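Local coordinates for protein acetyltransferase, GNAT family (Bacillus anthracis str. Sterne, PDB 3FBU) that probably transfers an acetyl group from acetyl-coenzyme A to an acceptor substrate, and binds coenzyme A, at residues A[19-22]-A[23-27]; A[39-42]-A[43-47]; A[77-80]-A[81-84]. All blocks are in the same frame, centred on the assembly; numbering follows the deposited sequence.

Interaction 1 of 3, residues A[19-22]-A[23-27]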
loop_
_atom_site.group_PDB
_atom_site.type_symbol
_atom_site.label_atom_id
_atom_site.label_comp_id
_atom_site.label_asym_id
_atom_site.label_seq_id
_atom_site.Cartn_x
_atom_site.Cartn_y
_atom_site.Cartn_z
ATOM N N GLU A 19 -14.635 10.802 19.476
ATOM C CA GLU A 19 -13.194 11.070 19.606
ATOM C C GLU A 19 -12.331 10.020 18.907
ATOM O O GLU A 19 -11.368 10.373 18.233
ATOM C CB GLU A 19 -12.781 11.263 21.078
ATOM C CG GLU A 19 -13.113 12.679 21.597
ATOM C CD GLU A 19 -12.526 13.007 22.965
ATOM O OE1 GLU A 19 -11.759 12.186 23.514
ATOM O OE2 GLU A 19 -12.852 14.099 23.498
ATOM N N ALA A 20 -12.695 8.754 19.047
ATOM C CA ALA A 20 -11.990 7.644 18.378
ATOM C C ALA A 20 -12.187 7.718 16.857
ATOM O O ALA A 20 -11.278 7.408 16.072
ATOM C CB ALA A 20 -12.499 6.305 18.925
ATOM N N VAL A 21 -13.371 8.125 16.430
ATOM C CA VAL A 21 -13.598 8.317 14.993
ATOM C C VAL A 21 -12.752 9.474 14.467
ATOM O O VAL A 21 -12.123 9.366 13.402
ATOM C CB VAL A 21 -15.087 8.534 14.697
ATOM C CG1 VAL A 21 -15.329 8.981 13.206
ATOM C CG2 VAL A 21 -15.839 7.255 15.009
ATOM N N HIS A 22 -12.699 10.560 15.234
ATOM C CA HIS A 22 -11.955 11.741 14.822
ATOM C C HIS A 22 -10.459 11.465 14.571
ATOM O O HIS A 22 -9.807 12.097 13.728
ATOM C CB HIS A 22 -12.174 12.883 15.807
ATOM C CG HIS A 22 -11.703 14.194 15.284
ATOM N ND1 HIS A 22 -12.342 14.842 14.252
ATOM C CD2 HIS A 22 -10.634 14.960 15.614
ATOM C CE1 HIS A 22 -11.693 15.960 13.977
ATOM N NE2 HIS A 22 -10.655 16.059 14.790
ATOM N N GLU A 23 -9.915 10.481 15.263
ATOM C CA GLU A 23 -8.518 10.118 15.097
ATOM C C GLU A 23 -8.187 9.832 13.618
ATOM O O GLU A 23 -7.080 10.115 13.149
ATOM C CB GLU A 23 -8.209 8.909 15.996
ATOM C CG GLU A 23 -6.764 8.459 15.982
ATOM C CD GLU A 23 -6.523 7.284 16.936
ATOM O OE1 GLU A 23 -7.508 6.820 17.564
ATOM O OE2 GLU A 23 -5.361 6.845 17.059
ATOM N N TYR A 24 -9.147 9.274 12.877
ATOM C CA TYR A 24 -8.939 8.995 11.447
ATOM C C TYR A 24 -9.694 9.929 10.492
ATOM O O TYR A 24 -9.213 10.187 9.405
ATOM C CB TYR A 24 -9.195 7.516 11.115
ATOM C CG TYR A 24 -10.576 6.955 11.403
ATOM C CD1 TYR A 24 -11.595 7.020 10.448
ATOM C CD2 TYR A 24 -10.837 6.268 12.599
ATOM C CE1 TYR A 24 -12.882 6.494 10.712
ATOM C CE2 TYR A 24 -12.102 5.718 12.863
ATOM C CZ TYR A 24 -13.118 5.820 11.924
ATOM O OH TYR A 24 -14.359 5.265 12.204
ATOM N N THR A 25 -10.852 10.448 10.880
ATOM C CA THR A 25 -11.561 11.368 10.000
ATOM C C THR A 25 -10.872 12.745 9.868
ATOM O O THR A 25 -11.145 13.487 8.927
ATOM C CB THR A 25 -13.044 11.533 10.363
ATOM O OG1 THR A 25 -13.168 12.002 11.707
ATOM C CG2 THR A 25 -13.807 10.218 10.157
ATOM N N SER A 26 -9.974 13.062 10.802
ATOM C CA SER A 26 -9.127 14.257 10.711
ATOM C C SER A 26 -7.842 14.025 9.916
ATOM O O SER A 26 -7.030 14.953 9.734
ATOM C CB SER A 26 -8.786 14.729 12.132
ATOM O OG SER A 26 -8.019 13.771 12.839
ATOM N N ASP A 27 -7.613 12.792 9.483
ATOM C CA ASP A 27 -6.350 12.403 8.849
ATOM C C ASP A 27 -6.507 12.548 7.337
ATOM O O ASP A 27 -7.403 11.949 6.723
ATOM C CB ASP A 27 -6.016 10.966 9.254
ATOM C CG ASP A 27 -4.658 10.481 8.735
ATOM O OD1 ASP A 27 -4.243 10.868 7.613
ATOM O OD2 ASP A 27 -4.027 9.663 9.442
#

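Interaction 2 of 3, residues A[39-42]-A[43-47]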
loop_
_atom_site.group_PDB
_atom_site.type_symbol
_atom_site.label_atom_id
_atom_site.label_comp_id
_atom_site.label_asym_id
_atom_site.label_seq_id
_atom_site.Cartn_x
_atom_site.Cartn_y
_atom_site.Cartn_z
ATOM N N PHE A 39 -12.380 15.978 8.194
ATOM C CA PHE A 39 -13.391 16.482 9.123
ATOM C C PHE A 39 -12.752 17.375 10.191
ATOM O O PHE A 39 -11.679 17.073 10.700
ATOM C CB PHE A 39 -14.051 15.333 9.890
ATOM C CG PHE A 39 -15.091 14.562 9.123
ATOM C CD1 PHE A 39 -15.195 14.626 7.738
ATOM C CD2 PHE A 39 -15.956 13.720 9.819
ATOM C CE1 PHE A 39 -16.172 13.861 7.065
ATOM C CE2 PHE A 39 -16.906 12.956 9.169
ATOM C CZ PHE A 39 -17.036 13.039 7.788
ATOM N N THR A 40 -13.443 18.447 10.542
ATOM C CA THR A 40 -13.175 19.182 11.784
ATOM C C THR A 40 -13.797 18.391 12.940
ATOM O O THR A 40 -14.561 17.457 12.709
ATOM C CB THR A 40 -13.830 20.572 11.738
ATOM O OG1 THR A 40 -15.254 20.423 11.706
ATOM C CG2 THR A 40 -13.351 21.344 10.498
ATOM N N GLU A 41 -13.486 18.764 14.176
ATOM C CA GLU A 41 -14.107 18.136 15.338
ATOM C C GLU A 41 -15.626 18.253 15.285
ATOM O O GLU A 41 -16.322 17.270 15.575
ATOM C CB GLU A 41 -13.588 18.727 16.664
ATOM C CG GLU A 41 -12.208 18.246 17.033
ATOM C CD GLU A 41 -11.777 18.683 18.432
ATOM O OE1 GLU A 41 -12.564 19.365 19.129
ATOM O OE2 GLU A 41 -10.651 18.318 18.821
ATOM N N GLU A 42 -16.146 19.435 14.918
ATOM C CA GLU A 42 -17.596 19.602 14.757
ATOM C C GLU A 42 -18.161 18.667 13.669
ATOM O O GLU A 42 -19.260 18.153 13.827
ATOM C CB GLU A 42 -18.001 21.052 14.440
ATOM C CG GLU A 42 -19.528 21.197 14.186
ATOM C CD GLU A 42 -20.113 22.586 14.497
ATOM O OE1 GLU A 42 -19.571 23.291 15.381
ATOM O OE2 GLU A 42 -21.138 22.957 13.863
ATOM N N ASP A 43 -17.417 18.474 12.581
ATOM C CA ASP A 43 -17.837 17.571 11.491
ATOM C C ASP A 43 -17.980 16.157 12.013
ATOM O O ASP A 43 -18.981 15.487 11.756
ATOM C CB ASP A 43 -16.816 17.549 10.352
ATOM C CG ASP A 43 -16.814 18.825 9.514
ATOM O OD1 ASP A 43 -17.860 19.511 9.470
ATOM O OD2 ASP A 43 -15.767 19.094 8.857
ATOM N N THR A 44 -16.969 15.686 12.747
ATOM C CA THR A 44 -17.045 14.339 13.315
ATOM C C THR A 44 -18.201 14.184 14.298
ATOM O O THR A 44 -18.925 13.192 14.239
ATOM C CB THR A 44 -15.740 13.895 13.936
ATOM O OG1 THR A 44 -14.680 14.046 12.968
ATOM C CG2 THR A 44 -15.841 12.391 14.394
ATOM N N ARG A 45 -18.377 15.125 15.221
ATOM C CA ARG A 45 -19.523 15.081 16.143
ATOM C C ARG A 45 -20.872 15.031 15.402
ATOM O O ARG A 45 -21.791 14.259 15.761
ATOM C CB ARG A 45 -19.460 16.270 17.117
ATOM C CG ARG A 45 -18.361 16.156 18.201
ATOM C CD ARG A 45 -18.477 17.298 19.237
ATOM N NE ARG A 45 -18.188 18.594 18.630
ATOM C CZ ARG A 45 -17.060 19.307 18.780
ATOM N NH1 ARG A 45 -16.045 18.894 19.558
ATOM N NH2 ARG A 45 -16.952 20.482 18.155
ATOM N N ASN A 46 -20.987 15.854 14.363
ATOM C CA ASN A 46 -22.199 15.876 13.542
ATOM C C ASN A 46 -22.427 14.508 12.874
ATOM O O ASN A 46 -23.534 13.985 12.862
ATOM C CB ASN A 46 -22.083 16.950 12.445
ATOM C CG ASN A 46 -22.206 18.387 12.968
ATOM O OD1 ASN A 46 -22.715 18.644 14.063
ATOM N ND2 ASN A 46 -21.756 19.341 12.141
ATOM N N PHE A 47 -21.366 13.954 12.316
ATOM C CA PHE A 47 -21.411 12.645 11.645
ATOM C C PHE A 47 -21.896 11.554 12.605
ATOM O O PHE A 47 -22.826 10.804 12.298
ATOM C CB PHE A 47 -20.029 12.326 11.087
ATOM C CG PHE A 47 -19.878 10.924 10.580
ATOM C CD1 PHE A 47 -20.479 10.526 9.406
ATOM C CD2 PHE A 47 -19.106 10.006 11.269
ATOM C CE1 PHE A 47 -20.312 9.206 8.930
ATOM C CE2 PHE A 47 -18.959 8.716 10.808
ATOM C CZ PHE A 47 -19.562 8.321 9.628
HETATM O O HOH W 1 -21.995 22.101 11.769
#

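Interaction 3 of 3, residues A[77-80]-A[81-84]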
loop_
_atom_site.group_PDB
_atom_site.type_symbol
_atom_site.label_atom_id
_atom_site.label_comp_id
_atom_site.label_asym_id
_atom_site.label_seq_id
_atom_site.Cartn_x
_atom_site.Cartn_y
_atom_site.Cartn_z
ATOM N N LYS A 77 -29.212 1.837 2.104
ATOM C CA LYS A 77 -29.986 1.674 0.875
ATOM C C LYS A 77 -29.379 2.427 -0.306
ATOM O O LYS A 77 -28.905 3.555 -0.164
ATOM C CB LYS A 77 -31.441 2.133 1.102
ATOM C CG LYS A 77 -32.145 1.328 2.164
ATOM C CD LYS A 77 -33.616 1.762 2.341
ATOM C CE LYS A 77 -34.278 0.964 3.465
ATOM N NZ LYS A 77 -34.046 -0.544 3.402
ATOM N N TYR A 78 -29.388 1.761 -1.464
ATOM C CA TYR A 78 -28.826 2.268 -2.704
ATOM C C TYR A 78 -29.876 2.322 -3.795
ATOM O O TYR A 78 -30.042 3.347 -4.403
ATOM C CB TYR A 78 -27.654 1.405 -3.135
ATOM C CG TYR A 78 -27.012 1.838 -4.414
ATOM C CD1 TYR A 78 -26.165 2.931 -4.436
ATOM C CD2 TYR A 78 -27.246 1.165 -5.592
ATOM C CE1 TYR A 78 -25.561 3.339 -5.592
ATOM C CE2 TYR A 78 -26.664 1.582 -6.776
ATOM C CZ TYR A 78 -25.812 2.658 -6.757
ATOM O OH TYR A 78 -25.210 3.079 -7.913
ATOM N N PHE A 79 -30.569 1.215 -4.037
ATOM C CA PHE A 79 -31.639 1.161 -5.039
ATOM C C PHE A 79 -32.803 0.420 -4.408
ATOM O O PHE A 79 -32.717 -0.797 -4.159
ATOM C CB PHE A 79 -31.095 0.471 -6.299
ATOM C CG PHE A 79 -32.075 0.338 -7.434
ATOM C CD1 PHE A 79 -33.139 1.205 -7.602
ATOM C CD2 PHE A 79 -31.858 -0.638 -8.403
ATOM C CE1 PHE A 79 -33.995 1.063 -8.702
ATOM C CE2 PHE A 79 -32.726 -0.784 -9.484
ATOM C CZ PHE A 79 -33.784 0.052 -9.623
ATOM N N GLY A 80 -33.861 1.174 -4.103
ATOM C CA GLY A 80 -35.003 0.666 -3.338
ATOM C C GLY A 80 -34.513 0.140 -2.010
ATOM O O GLY A 80 -33.518 0.628 -1.478
ATOM N N GLU A 81 -35.201 -0.871 -1.506
ATOM C CA GLU A 81 -34.828 -1.546 -0.264
ATOM C C GLU A 81 -34.080 -2.864 -0.555
ATOM O O GLU A 81 -33.638 -3.564 0.362
ATOM C CB GLU A 81 -36.090 -1.786 0.603
ATOM C CG GLU A 81 -36.940 -0.510 0.876
ATOM C CD GLU A 81 -38.038 -0.740 1.934
ATOM O OE1 GLU A 81 -38.235 -1.916 2.351
ATOM O OE2 GLU A 81 -38.710 0.251 2.337
ATOM N N HIS A 82 -33.909 -3.216 -1.826
ATOM C CA HIS A 82 -33.388 -4.544 -2.148
ATOM C C HIS A 82 -31.879 -4.527 -2.430
ATOM O O HIS A 82 -31.256 -5.568 -2.471
ATOM C CB HIS A 82 -34.093 -5.125 -3.353
ATOM C CG HIS A 82 -34.154 -4.186 -4.515
ATOM N ND1 HIS A 82 -33.059 -3.901 -5.302
ATOM C CD2 HIS A 82 -35.175 -3.434 -5.000
ATOM C CE1 HIS A 82 -33.414 -3.049 -6.248
ATOM N NE2 HIS A 82 -34.694 -2.745 -6.087
ATOM N N THR A 83 -31.334 -3.340 -2.686
ATOM C CA THR A 83 -29.937 -3.188 -3.078
ATOM C C THR A 83 -29.310 -2.114 -2.195
ATOM O O THR A 83 -29.819 -0.995 -2.130
ATOM C CB THR A 83 -29.804 -2.814 -4.560
ATOM O OG1 THR A 83 -30.425 -3.829 -5.368
ATOM C CG2 THR A 83 -28.314 -2.714 -4.971
ATOM N N TYR A 84 -28.217 -2.478 -1.527
ATOM C CA TYR A 84 -27.504 -1.605 -0.597
ATOM C C TYR A 84 -26.112 -1.314 -1.150
ATOM O O TYR A 84 -25.602 -2.034 -2.020
ATOM C CB TYR A 84 -27.338 -2.289 0.767
ATOM C CG TYR A 84 -28.460 -2.025 1.721
ATOM C CD1 TYR A 84 -28.197 -1.631 3.046
ATOM C CD2 TYR A 84 -29.777 -2.149 1.306
ATOM C CE1 TYR A 84 -29.231 -1.360 3.914
ATOM C CE2 TYR A 84 -30.818 -1.894 2.191
ATOM C CZ TYR A 84 -30.528 -1.505 3.482
ATOM O OH TYR A 84 -31.570 -1.246 4.371
#

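Interaction 1 of 3, residues A[19-22]-A[23-27]
S26 closes back onto H22 through two bonds to one carbonyl oxygen, at the last turn of helix 18-25 in this GNAT-fold acetyltransferase. S26 OG donates to H22 O at 2.6 Å, while S26 N reaches the same oxygen at 3.1 Å. The serine hydroxyl can do this because chi1 of 64° sets OG between its own backbone N and carbonyl carbon, turned back toward the preceding turn. One residue earlier, V21 O likewise takes two bonds. T25 N approaches it nearly straight, with an N-H...O angle of 168° and in the carbonyl plane, whereas Y24 N comes in from 45° above that plane. V21 O thus takes an i to i+3 bond beside the i to i+4 one, near the end of the helix.

The same V21 O lies over the centre of one face of the Y24 ring, 3.4 Å above its plane. Farther out along the ring, Y24 OH meets V21 CG2 at 3.7 Å, although its polar partner is H72 ND1 on strand 68-79; the Y24 side chain is about 7 Å from the bound coenzyme A. H22 ND1 and T25 OG1 both bond to T44 OG1 of helix 41-50, so two residues of this turn converge on one hydroxyl. V21 and T25 add apolar packing on the buried side, where V21 CG1 and T25 CG2 are 3.6 Å apart. Over one face of the H22 ring sits S26 CB in a CH-pi contact, 3.8 Å from the centroid and displaced toward the rim, nearest to NE2.

Interaction 2 of 3, residues A[39-42]-A[43-47]
The F39 ring turns its edge toward the face of F47, an offset edge-to-face pair with centroids 5.8 Å apart and planes at 69°. F39 CE2 makes the closest approach, 3.7 Å from F47 CB, and T44 OG1 also lies in the plane of the F39 ring at its edge. A second flat group, the R45 guanidinium, has E41 O over the centre of one face. Its plane stands 86° from that of the E41 carboxylate, so the E41 OE1 to R45 NH1 salt bridge, 3.5 Å long, is a single-atom contact and not a flat two-pronged one. W18 of helix 18-25 makes a cation-pi contact with the same arginine.

Between these groups the start of helix 41-50 is closed by a capping box. T40 at the N-cap accepts from D43 N through OG1 at 3.0 Å, and T40 N returns a bond to D43 OD2 at 2.9 Å. The return bond is straight, 170° at the hydrogen, yet meets the carboxylate from above its plane. D43 reaches back because its first torsion holds CG beside its own backbone N. Next comes the regular helical bond from T44 N to T40 O, followed by those of R45 and N46. On the exposed side, N46 ND2 donates to a water at 2.8 Å; a link from that water to E42 OE2 is too short to be other than doubtful.

The polar partners of T44 OG1, beside the F39 ring, are on helix 18-25. At the amino end of helix 41-50, acidic D43 and E42, in the first turn, probably interact favourably with the helix dipole.

Interaction 3 of 3, residues A[77-80]-A[81-84]
K77 and Y84 make the close-packed end of this hairpin turn, their side chains lying alongside each other and pointing the same way. K77 NZ donates to Y84 OH at 2.7 Å, and K77 CG rests 3.5 Å from Y84 CZ. The lysine chain runs extended until chi4, where a bend of -48° turns NZ onto the phenol oxygen. K77 N meanwhile stands over the centre of one face of the tyrosine ring, 3.6 Å above its plane, so backbone and side chain of one residue both meet the phenol group.

Beside this pair the strands are joined through a classic beta bulge. Y78 N and F79 N both donate to T83 O, at 2.9 and 3.0 Å, the first in the carbonyl plane and the second tilted 35° from it. T83 N closes the F79-T83 pair by bonding back to F79 O, a more bent bond than the other two.

The solvent side is looser and is made by F79, G80, E81 and H82. The edge of the H82 ring faces the F79 ring at 73°, with centroids 5.0 Å apart. F79 O lies over the centre of the imidazole face, while H82 ND1 and T83 OG1 share a 2.6 Å hydrogen bond. G80 takes a positive phi in the turn. E81 runs beside K77, but E81 OE1 stays 4.5 Å from K77 NZ, beyond salt-bridge range.

The turn links the antiparallel neighbours 68-79 and 83-90. Backbone bonds from H82 and Y84 to R119, and from Y84 to I121, join it to strand 119-124, while the Y84 side chain packs on M115 and L117, just after helix 99-114.

In the fold
Following the chain from the N terminus, interaction 1 lies at the end of helix 18-25, interaction 2 opens helix 41-50, and interaction 3 closes the hairpin of strands 68-79 and 83-90. All three are local and stand in series: none nests within or crosses another. Interactions 1 and 2 touch, their centres 9 Å apart, with H22 CE1 packed 3.3 Å from E41 N, so the end of the first helix meets the start of the next. Interaction 3 stands apart, its centre about 28 Å from that of interaction 1, on the opposite side of the chain's centre. Strand 68-79 connects the regions: L69 and H72 meet helix 18-25, and its far end enters the hairpin turn.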